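Local coordinates for chitin oligosaccahride binding protein NagB1 (Paenibacillus sp. FPU-7, PDB 7EHP) that binds chitin oligosaccharides such as N,N'-diacetylchitobiose as an extracellular solute-binding protein, presumably for their uptake by the bacterium, at residues 125-128 against 129-133; 167-170 against 171-174; 228-231 against 232-235; 338-341 against 342-345. One frame throughout, in Å; residues are numbered along the deposited sequence.

Contact 1 (125-128 against 129-133); sequences NKQI and FKQLN
Phe129 N to Asn125 O (3.0 Å) and Leu132 N to Ile128 O (2.9 Å) are nearly straight backbone bonds, the first and last of four that wind the short helix 126-132. Asn125 is its N-cap: with CG anti to the backbone N (chi1 -178°), OD1 turns back over the first turn and accepts from Ile128 N at 3.0 Å, the donor standing above the amide plane, and weakly from Gln127 N. Ile128 and Leu132 lie side by side and point the same way, Ile128 CG2 3.8 Å from Leu132 CD1, while Leu132 CG presses to 3.0 Å from Ile128 O. The Phe129 ring slants past Asn125 O, Phe129 CD1 3.4 Å from it, and packs on Tyr124, Val146 and strand 237-243. On the outer side Gln127 OE1 meets the aliphatic part of Lys130, 3.8 Å from Lys130 CD. With an alanine in place of Leu132, the Ile128 methyl would probably lose its apolar neighbour and a gap would open toward Ala150 of helix 140-152. Asn133, at positive phi, closes the far end as a Schellman motif. Polar groups thus finish both helix ends, while Ile128, Phe129 and Leu132 turn apolar groups to the protein, consistent with a helix laid down by one hydrophobic face.

Contact 2 (167-170 against 171-174); sequences VANM and MLNT
Asn173 N divides its hydrogen between Asn169 O and Met170 O within helix 165-180, a buried helix of the solute-binding fold. The bond from Asn173 N to Asn169 O, 2.9 Å long, is weak because it is bent. The one from Asn173 N to Met170 O, at 3.0 Å, arrives from well above the carbonyl plane. This forked bond marks a turn that departs from regular alpha geometry.

The tightly packed side carries Asn169 and Leu172, which lie alongside each other and point the same way. In Leu172, CG anti to the backbone N (chi1 179°) carries the branch alongside Asn169, with Leu172 CD2 3.5 Å from Asn169 OD1. Leu172 CB lies 3.6 Å from Ala168 O. Beyond them, Phe204 and Tyr207 of helix 198-213 and Met369 of helix 359-373 close round the leucine. Asn169 OD1 is buried with no partner in the model; its neighbour across the contact is the CD2 methyl of Leu172. Met170, whose side chain lies about 6 Å from a bound N-acetylglucosamine, rests on Trp245 and Phe241, while Met171 packs on Leu210.

The looser side is where the backbone has opened. Met171 N stands 4.6 Å from Val167 O, too far for the usual helical bond, and a water fills the break: it donates to Val167 O at 2.6 Å and accepts from Met171 N at 3.1 Å.

Contact 3 (228-231 against 232-235); sequences QQYA and FREG
Phe232 N donates to Gln228 O at 3.1 Å in the last turns of helix 225-233, which a Schellman motif ends at Gly235. The Phe232 ring leads away from that turn to pack on Met240 of strand 237-243. Arg233 N bonds to Gln229 O at 2.9 Å. The arginine's first torsion is displaced from a staggered value (chi1 91°), and from CG to NE the chain runs extended beside Tyr230. Tyr230 CD1 sits over one face of the Arg233 guanidinium, toward its rim and 3.5 Å from Arg233 NH2, with ring and guanidinium planes 55° apart. The charge itself is met elsewhere: Arg233 NH1 forms a salt bridge with Asp13 and a hydrogen bond with Ala249 O, tying the helix end to two loops. Glu234 is the first residue to leave helical angles, yet Glu234 N still donates to Tyr230 O at 2.8 Å. Glu234 CB crowds Tyr230 O at 3.2 Å, and OE1 goes on to a salt bridge with Arg236. Gly235 takes a positive phi (78°), which turns the chain out of the helix and lets Arg236 N reach back to Ala231 O. Inside that turn, Gly235 N donates to Phe232 O at 3.1 Å.

Contact 4 (338-341 against 342-345); sequences IREM and IQAS
Glu340 and Gln343 lie side by side on helix 336-344, pointing the same way, with carboxylate and amide planes nearly perpendicular (87°). Gln343 is stretched out, CG anti to the backbone N (chi1 179°), and this brings Gln343 OE1 back against carbon: 3.4 Å from Glu340 CA and 3.8 Å from Glu340 CG. The Glu340 carboxylate engages Lys126 through OE2 and Phe264 N through OE1. In the backbone, Gln343 N donates almost straight to Arg339 O at 2.7 Å. Ile342 turns to another side of the helix, where its CG1 lies 3.5 Å from Ile338 O and both isoleucines touch Leu323; Met341 packs on Phe123 and Phe264. Farther along, Ser345 OG sits in the crowded position between N and carbonyl carbon (chi1 89°), from which it donates to Ile342 O at 2.9 Å. Since Ser345 N bonds only weakly, to Met341 O at 2.9 Å and to Ile342 O, an alanine here is likely to leave Ile342 O without its hydroxyl donor and this turn more easily deformed. The arrangement is that of an amphipathic helix laid on beta strands: strands 109-125, 262-265 and 323-324 of the mixed sheet take its apolar side.

The four contacts follow in series along the chain, each inside a different helix, and three pairs of them touch. Contacts 1 and 3, with centres 15 Å apart, meet where Asn125 N lies 3.7 Å from Phe232 CE1; strands 109-125 and 237-243, next to these helices in sequence, pair antiparallel. Contact 4 joins contact 1 through the salt bridge of Lys126 NZ with Glu340 OE2 (2.7 Å). Contact 2 approaches contact 3 at Val167 CG1 and Gln228 OE1, 3.6 Å apart. All four helices pack on strands of one mixed sheet; side chains of Met170 and Gln229 lie about 6 and 7 Å from bound N-acetylglucosamine, so contacts 2 and 3 probably belong to the surroundings of the sugar site.

Contact 1 (125-128 against 129-133)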
loop_
_atom_site.group_PDB
_atom_site.type_symbol
_atom_site.label_atom_id
_atom_site.label_comp_id
_atom_site.label_asym_id
_atom_site.label_seq_id
_atom_site.Cartn_x
_atom_site.Cartn_y
_atom_site.Cartn_z
ATOM N N ASN A 125 7.975 7.939 -16.866
ATOM C CA ASN A 125 9.301 8.330 -17.316
ATOM C C ASN A 125 9.155 9.579 -18.188
ATOM O O ASN A 125 8.646 9.508 -19.313
ATOM C CB ASN A 125 9.964 7.175 -18.063
ATOM C CG ASN A 125 11.368 7.503 -18.527
ATOM O OD1 ASN A 125 11.677 8.653 -18.824
ATOM N ND2 ASN A 125 12.235 6.481 -18.586
ATOM N N LYS A 126 9.622 10.716 -17.663
ATOM C CA LYS A 126 9.516 11.990 -18.374
ATOM C C LYS A 126 10.275 11.967 -19.694
ATOM O O LYS A 126 9.877 12.648 -20.650
ATOM C CB LYS A 126 10.045 13.122 -17.485
ATOM C CG LYS A 126 9.143 13.546 -16.318
ATOM C CD LYS A 126 9.975 14.303 -15.271
ATOM C CE LYS A 126 9.174 15.361 -14.546
ATOM N NZ LYS A 126 7.887 14.838 -14.052
ATOM N N GLN A 127 11.367 11.200 -19.777
ATOM C CA GLN A 127 12.129 11.157 -21.024
ATOM C C GLN A 127 11.460 10.272 -22.077
ATOM O O GLN A 127 11.554 10.574 -23.279
ATOM C CB GLN A 127 13.565 10.695 -20.753
ATOM C CG GLN A 127 14.342 10.229 -21.990
ATOM C CD GLN A 127 14.648 11.347 -22.992
ATOM O OE1 GLN A 127 14.889 12.502 -22.617
ATOM N NE2 GLN A 127 14.632 11.002 -24.278
ATOM N N ILE A 128 10.771 9.201 -21.668
ATOM C CA ILE A 128 10.009 8.423 -22.641
ATOM C C ILE A 128 8.826 9.236 -23.154
ATOM O O ILE A 128 8.527 9.228 -24.357
ATOM C CB ILE A 128 9.566 7.073 -22.051
ATOM C CG1 ILE A 128 10.769 6.155 -21.830
ATOM C CG2 ILE A 128 8.629 6.347 -23.007
ATOM C CD1 ILE A 128 10.410 4.874 -21.082
ATOM N N PHE A 129 8.142 9.966 -22.263
ATOM C CA PHE A 129 7.034 10.810 -22.713
ATOM C C PHE A 129 7.513 11.870 -23.699
ATOM O O PHE A 129 6.852 12.122 -24.716
ATOM C CB PHE A 129 6.335 11.472 -21.528
ATOM C CG PHE A 129 5.298 10.607 -20.869
ATOM C CD1 PHE A 129 5.506 9.240 -20.707
ATOM C CD2 PHE A 129 4.126 11.166 -20.378
ATOM C CE1 PHE A 129 4.552 8.451 -20.088
ATOM C CE2 PHE A 129 3.167 10.386 -19.763
ATOM C CZ PHE A 129 3.377 9.025 -19.618
ATOM N N LYS A 130 8.667 12.483 -23.433
ATOM C CA LYS A 130 9.257 13.423 -24.387
ATOM C C LYS A 130 9.495 12.757 -25.737
ATOM O O LYS A 130 9.148 13.305 -26.794
ATOM C CB LYS A 130 10.566 13.982 -23.821
ATOM C CG LYS A 130 11.334 14.939 -24.744
ATOM C CD LYS A 130 12.785 15.161 -24.251
ATOM C CE LYS A 130 13.625 16.000 -25.223
ATOM N NZ LYS A 130 13.316 15.679 -26.648
ATOM N N GLN A 131 10.083 11.561 -25.715
ATOM C CA GLN A 131 10.385 10.854 -26.949
ATOM C C GLN A 131 9.118 10.563 -27.750
ATOM O O GLN A 131 9.097 10.719 -28.977
ATOM C CB GLN A 131 11.133 9.572 -26.610
ATOM C CG GLN A 131 11.640 8.812 -27.793
ATOM C CD GLN A 131 12.402 7.589 -27.356
ATOM O OE1 GLN A 131 13.073 7.609 -26.321
ATOM N NE2 GLN A 131 12.316 6.517 -28.140
ATOM N N LEU A 132 8.052 10.149 -27.073
ATOM C CA LEU A 132 6.781 9.875 -27.725
ATOM C C LEU A 132 5.995 11.135 -28.049
ATOM O O LEU A 132 4.970 11.038 -28.733
ATOM C CB LEU A 132 5.913 8.977 -26.838
ATOM C CG LEU A 132 6.573 7.774 -26.180
ATOM C CD1 LEU A 132 5.634 7.151 -25.146
ATOM C CD2 LEU A 132 6.962 6.780 -27.239
ATOM N N ASN A 133 6.432 12.297 -27.552
ATOM C CA ASN A 133 5.747 13.575 -27.755
ATOM C C ASN A 133 4.315 13.514 -27.226
ATOM O O ASN A 133 3.348 13.789 -27.938
ATOM C CB ASN A 133 5.776 13.996 -29.234
ATOM C CG ASN A 133 5.449 15.468 -29.434
ATOM O OD1 ASN A 133 4.761 15.841 -30.387
ATOM N ND2 ASN A 133 5.935 16.313 -28.525
#

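Contact 2 (167-170 against 171-174)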
loop_
_atom_site.group_PDB
_atom_site.type_symbol
_atom_site.label_atom_id
_atom_site.label_comp_id
_atom_site.label_asym_id
_atom_site.label_seq_id
_atom_site.Cartn_x
_atom_site.Cartn_y
_atom_site.Cartn_z
ATOM N N VAL A 167 -0.705 -7.183 -6.031
ATOM C CA VAL A 167 -0.197 -6.160 -6.946
ATOM C C VAL A 167 -1.234 -5.833 -8.014
ATOM O O VAL A 167 -1.404 -4.671 -8.405
ATOM C CB VAL A 167 1.128 -6.622 -7.582
ATOM C CG1 VAL A 167 1.647 -5.584 -8.540
ATOM C CG2 VAL A 167 2.168 -6.927 -6.497
ATOM N N ALA A 168 -1.929 -6.856 -8.515
ATOM C CA ALA A 168 -2.906 -6.648 -9.581
ATOM C C ALA A 168 -4.086 -5.805 -9.100
ATOM O O ALA A 168 -4.725 -5.110 -9.899
ATOM C CB ALA A 168 -3.391 -8.002 -10.104
ATOM N N ASN A 169 -4.361 -5.825 -7.799
ATOM C CA ASN A 169 -5.504 -5.113 -7.256
ATOM C C ASN A 169 -5.252 -3.624 -7.069
ATOM O O ASN A 169 -6.209 -2.886 -6.805
ATOM C CB ASN A 169 -5.924 -5.758 -5.929
ATOM C CG ASN A 169 -6.583 -7.087 -6.149
ATOM O OD1 ASN A 169 -6.980 -7.398 -7.276
ATOM N ND2 ASN A 169 -6.686 -7.891 -5.106
ATOM N N MET A 170 -4.013 -3.160 -7.235
ATOM C CA MET A 170 -3.700 -1.759 -6.985
ATOM C C MET A 170 -4.408 -0.904 -8.040
ATOM O O MET A 170 -5.344 -0.155 -7.725
ATOM C CB MET A 170 -2.179 -1.549 -6.998
ATOM C CG MET A 170 -1.578 -1.708 -5.591
ATOM S SD MET A 170 0.151 -1.198 -5.441
ATOM C CE MET A 170 1.021 -2.228 -6.628
ATOM N N MET A 171 -4.011 -1.038 -9.305
ATOM C CA MET A 171 -4.687 -0.259 -10.343
ATOM C C MET A 171 -6.167 -0.599 -10.427
ATOM O O MET A 171 -6.990 0.272 -10.744
ATOM C CB MET A 171 -4.014 -0.466 -11.700
ATOM C CG MET A 171 -4.586 0.480 -12.745
ATOM S SD MET A 171 -4.237 0.063 -14.451
ATOM C CE MET A 171 -2.483 0.383 -14.558
ATOM N N LEU A 172 -6.529 -1.844 -10.127
ATOM C CA LEU A 172 -7.930 -2.226 -10.150
ATOM C C LEU A 172 -8.721 -1.413 -9.148
ATOM O O LEU A 172 -9.864 -1.023 -9.420
ATOM C CB LEU A 172 -8.072 -3.731 -9.895
ATOM C CG LEU A 172 -9.450 -4.395 -9.855
ATOM C CD1 LEU A 172 -10.123 -4.386 -11.262
ATOM C CD2 LEU A 172 -9.348 -5.810 -9.315
ATOM N N ASN A 173 -8.127 -1.124 -7.995
ATOM C CA ASN A 173 -8.835 -0.539 -6.869
ATOM C C ASN A 173 -9.438 0.722 -7.415
ATOM O O ASN A 173 -10.608 1.056 -7.272
ATOM C CB ASN A 173 -7.974 0.146 -5.747
ATOM C CG ASN A 173 -8.731 0.139 -4.458
ATOM O OD1 ASN A 173 -9.356 -0.888 -4.290
ATOM N ND2 ASN A 173 -9.168 1.400 -3.932
ATOM N N THR A 174 -8.449 1.458 -7.946
ATOM C CA THR A 174 -8.658 2.833 -8.450
ATOM C C THR A 174 -9.541 2.849 -9.682
ATOM O O THR A 174 -10.322 3.789 -9.871
ATOM C CB THR A 174 -7.308 3.484 -8.806
ATOM O OG1 THR A 174 -6.520 3.782 -7.652
ATOM C CG2 THR A 174 -7.486 4.762 -9.655
HETATM O O HOH W 1 -1.671 -2.806 -10.236
#

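Contact 3 (228-231 against 232-235)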
loop_
_atom_site.group_PDB
_atom_site.type_symbol
_atom_site.label_atom_id
_atom_site.label_comp_id
_atom_site.label_asym_id
_atom_site.label_seq_id
_atom_site.Cartn_x
_atom_site.Cartn_y
_atom_site.Cartn_z
ATOM N N GLN A 228 8.152 -5.525 -11.727
ATOM C CA GLN A 228 7.575 -4.337 -12.353
ATOM C C GLN A 228 8.404 -3.097 -12.048
ATOM O O GLN A 228 8.542 -2.209 -12.902
ATOM C CB GLN A 228 6.119 -4.174 -11.925
ATOM C CG GLN A 228 5.849 -3.513 -10.586
ATOM C CD GLN A 228 4.397 -3.061 -10.487
ATOM O OE1 GLN A 228 3.505 -3.701 -11.052
ATOM N NE2 GLN A 228 4.151 -1.962 -9.768
ATOM N N GLN A 229 9.021 -3.054 -10.870
ATOM C CA GLN A 229 9.872 -1.927 -10.528
ATOM C C GLN A 229 11.189 -1.992 -11.285
ATOM O O GLN A 229 11.725 -0.956 -11.697
ATOM C CB GLN A 229 10.089 -1.897 -9.012
ATOM C CG GLN A 229 8.771 -1.624 -8.264
ATOM C CD GLN A 229 8.876 -1.732 -6.754
ATOM O OE1 GLN A 229 9.912 -2.112 -6.208
ATOM N NE2 GLN A 229 7.801 -1.374 -6.067
ATOM N N TYR A 230 11.720 -3.199 -11.504
ATOM C CA TYR A 230 12.879 -3.311 -12.381
ATOM C C TYR A 230 12.560 -2.736 -13.757
ATOM O O TYR A 230 13.294 -1.882 -14.271
ATOM C CB TYR A 230 13.320 -4.766 -12.521
ATOM C CG TYR A 230 13.662 -5.530 -11.259
ATOM C CD1 TYR A 230 14.091 -4.892 -10.091
ATOM C CD2 TYR A 230 13.588 -6.922 -11.257
ATOM C CE1 TYR A 230 14.422 -5.655 -8.936
ATOM C CE2 TYR A 230 13.899 -7.674 -10.128
ATOM C CZ TYR A 230 14.313 -7.051 -8.979
ATOM O OH TYR A 230 14.612 -7.855 -7.907
ATOM N N ALA A 231 11.453 -3.190 -14.365
ATOM C CA ALA A 231 11.137 -2.789 -15.736
ATOM C C ALA A 231 11.029 -1.283 -15.847
ATOM O O ALA A 231 11.590 -0.677 -16.766
ATOM C CB ALA A 231 9.839 -3.451 -16.212
ATOM N N PHE A 232 10.327 -0.655 -14.896
ATOM C CA PHE A 232 10.188 0.794 -14.932
ATOM C C PHE A 232 11.528 1.495 -14.716
ATOM O O PHE A 232 11.889 2.416 -15.460
ATOM C CB PHE A 232 9.173 1.248 -13.888
ATOM C CG PHE A 232 8.952 2.724 -13.885
ATOM C CD1 PHE A 232 8.352 3.346 -14.984
ATOM C CD2 PHE A 232 9.365 3.499 -12.808
ATOM C CE1 PHE A 232 8.152 4.714 -15.003
ATOM C CE2 PHE A 232 9.182 4.868 -12.813
ATOM C CZ PHE A 232 8.561 5.484 -13.918
ATOM N N ARG A 233 12.274 1.105 -13.681
ATOM C CA ARG A 233 13.485 1.863 -13.388
ATOM C C ARG A 233 14.581 1.614 -14.421
ATOM O O ARG A 233 15.470 2.459 -14.590
ATOM C CB ARG A 233 13.980 1.553 -11.968
ATOM C CG ARG A 233 14.971 0.415 -11.846
ATOM C CD ARG A 233 15.274 0.126 -10.366
ATOM N NE ARG A 233 16.064 -1.092 -10.214
ATOM C CZ ARG A 233 16.071 -1.854 -9.126
ATOM N NH1 ARG A 233 15.319 -1.537 -8.074
ATOM N NH2 ARG A 233 16.821 -2.942 -9.099
ATOM N N GLU A 234 14.529 0.497 -15.133
ATOM C CA GLU A 234 15.478 0.232 -16.201
ATOM C C GLU A 234 15.017 0.796 -17.549
ATOM O O GLU A 234 15.637 0.504 -18.573
ATOM C CB GLU A 234 15.748 -1.278 -16.297
ATOM C CG GLU A 234 16.589 -1.821 -15.125
ATOM C CD GLU A 234 16.517 -3.352 -14.926
ATOM O OE1 GLU A 234 16.012 -4.090 -15.813
ATOM O OE2 GLU A 234 16.979 -3.823 -13.861
ATOM N N GLY A 235 13.962 1.601 -17.567
ATOM C CA GLY A 235 13.573 2.317 -18.769
ATOM C C GLY A 235 12.851 1.512 -19.823
ATOM O O GLY A 235 12.756 1.962 -20.972
#

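Contact 4 (338-341 against 342-345)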
loop_
_atom_site.group_PDB
_atom_site.type_symbol
_atom_site.label_atom_id
_atom_site.label_comp_id
_atom_site.label_asym_id
_atom_site.label_seq_id
_atom_site.Cartn_x
_atom_site.Cartn_y
_atom_site.Cartn_z
ATOM N N ILE A 338 8.725 13.355 -5.408
ATOM C CA ILE A 338 8.114 13.499 -4.096
ATOM C C ILE A 338 7.213 14.724 -4.052
ATOM O O ILE A 338 6.117 14.662 -3.487
ATOM C CB ILE A 338 9.191 13.547 -2.996
ATOM C CG1 ILE A 338 10.073 12.293 -3.030
ATOM C CG2 ILE A 338 8.533 13.693 -1.625
ATOM C CD1 ILE A 338 9.329 10.985 -2.891
ATOM N N ARG A 339 7.652 15.859 -4.626
ATOM C CA ARG A 339 6.740 16.998 -4.740
ATOM C C ARG A 339 5.498 16.575 -5.505
ATOM O O ARG A 339 4.363 16.865 -5.098
ATOM C CB ARG A 339 7.356 18.195 -5.483
ATOM C CG ARG A 339 8.271 19.227 -4.786
ATOM C CD ARG A 339 7.430 20.153 -3.871
ATOM N NE ARG A 339 7.947 21.519 -3.682
ATOM C CZ ARG A 339 8.852 21.876 -2.780
ATOM N NH1 ARG A 339 9.246 23.149 -2.672
ATOM N NH2 ARG A 339 9.465 20.940 -2.073
ATOM N N GLU A 340 5.710 15.893 -6.635
ATOM C CA GLU A 340 4.609 15.494 -7.501
ATOM C C GLU A 340 3.640 14.568 -6.776
ATOM O O GLU A 340 2.433 14.629 -7.019
ATOM C CB GLU A 340 5.167 14.849 -8.772
ATOM C CG GLU A 340 5.836 15.856 -9.699
ATOM C CD GLU A 340 6.407 15.237 -10.966
ATOM O OE1 GLU A 340 5.981 14.128 -11.349
ATOM O OE2 GLU A 340 7.285 15.868 -11.591
ATOM N N MET A 341 4.137 13.732 -5.861
ATOM C CA MET A 341 3.246 12.900 -5.051
ATOM C C MET A 341 2.495 13.708 -3.999
ATOM O O MET A 341 1.311 13.458 -3.758
ATOM C CB MET A 341 4.039 11.797 -4.369
ATOM C CG MET A 341 4.423 10.671 -5.266
ATOM S SD MET A 341 5.592 9.633 -4.371
ATOM C CE MET A 341 5.419 8.221 -5.348
ATOM N N ILE A 342 3.176 14.636 -3.315
ATOM C CA ILE A 342 2.489 15.497 -2.349
ATOM C C ILE A 342 1.469 16.371 -3.063
ATOM O O ILE A 342 0.334 16.552 -2.600
ATOM C CB ILE A 342 3.511 16.342 -1.565
ATOM C CG1 ILE A 342 4.288 15.462 -0.594
ATOM C CG2 ILE A 342 2.806 17.465 -0.806
ATOM C CD1 ILE A 342 3.380 14.647 0.322
ATOM N N GLN A 343 1.864 16.920 -4.208
ATOM C CA GLN A 343 0.956 17.607 -5.117
ATOM C C GLN A 343 -0.278 16.757 -5.409
ATOM O O GLN A 343 -1.415 17.189 -5.187
ATOM C CB GLN A 343 1.739 17.930 -6.390
ATOM C CG GLN A 343 1.041 18.628 -7.523
ATOM C CD GLN A 343 1.969 18.762 -8.737
ATOM O OE1 GLN A 343 3.115 18.291 -8.719
ATOM N NE2 GLN A 343 1.478 19.401 -9.791
ATOM N N ALA A 344 -0.069 15.523 -5.886
ATOM C CA ALA A 344 -1.196 14.669 -6.248
ATOM C C ALA A 344 -2.009 14.225 -5.040
ATOM O O ALA A 344 -3.153 13.800 -5.212
ATOM C CB ALA A 344 -0.714 13.438 -7.023
ATOM N N SER A 345 -1.454 14.310 -3.830
ATOM C CA SER A 345 -2.184 13.907 -2.635
ATOM C C SER A 345 -3.147 14.972 -2.151
ATOM O O SER A 345 -3.903 14.721 -1.209
ATOM C CB SER A 345 -1.223 13.571 -1.498
ATOM O OG SER A 345 -0.932 14.733 -0.750
#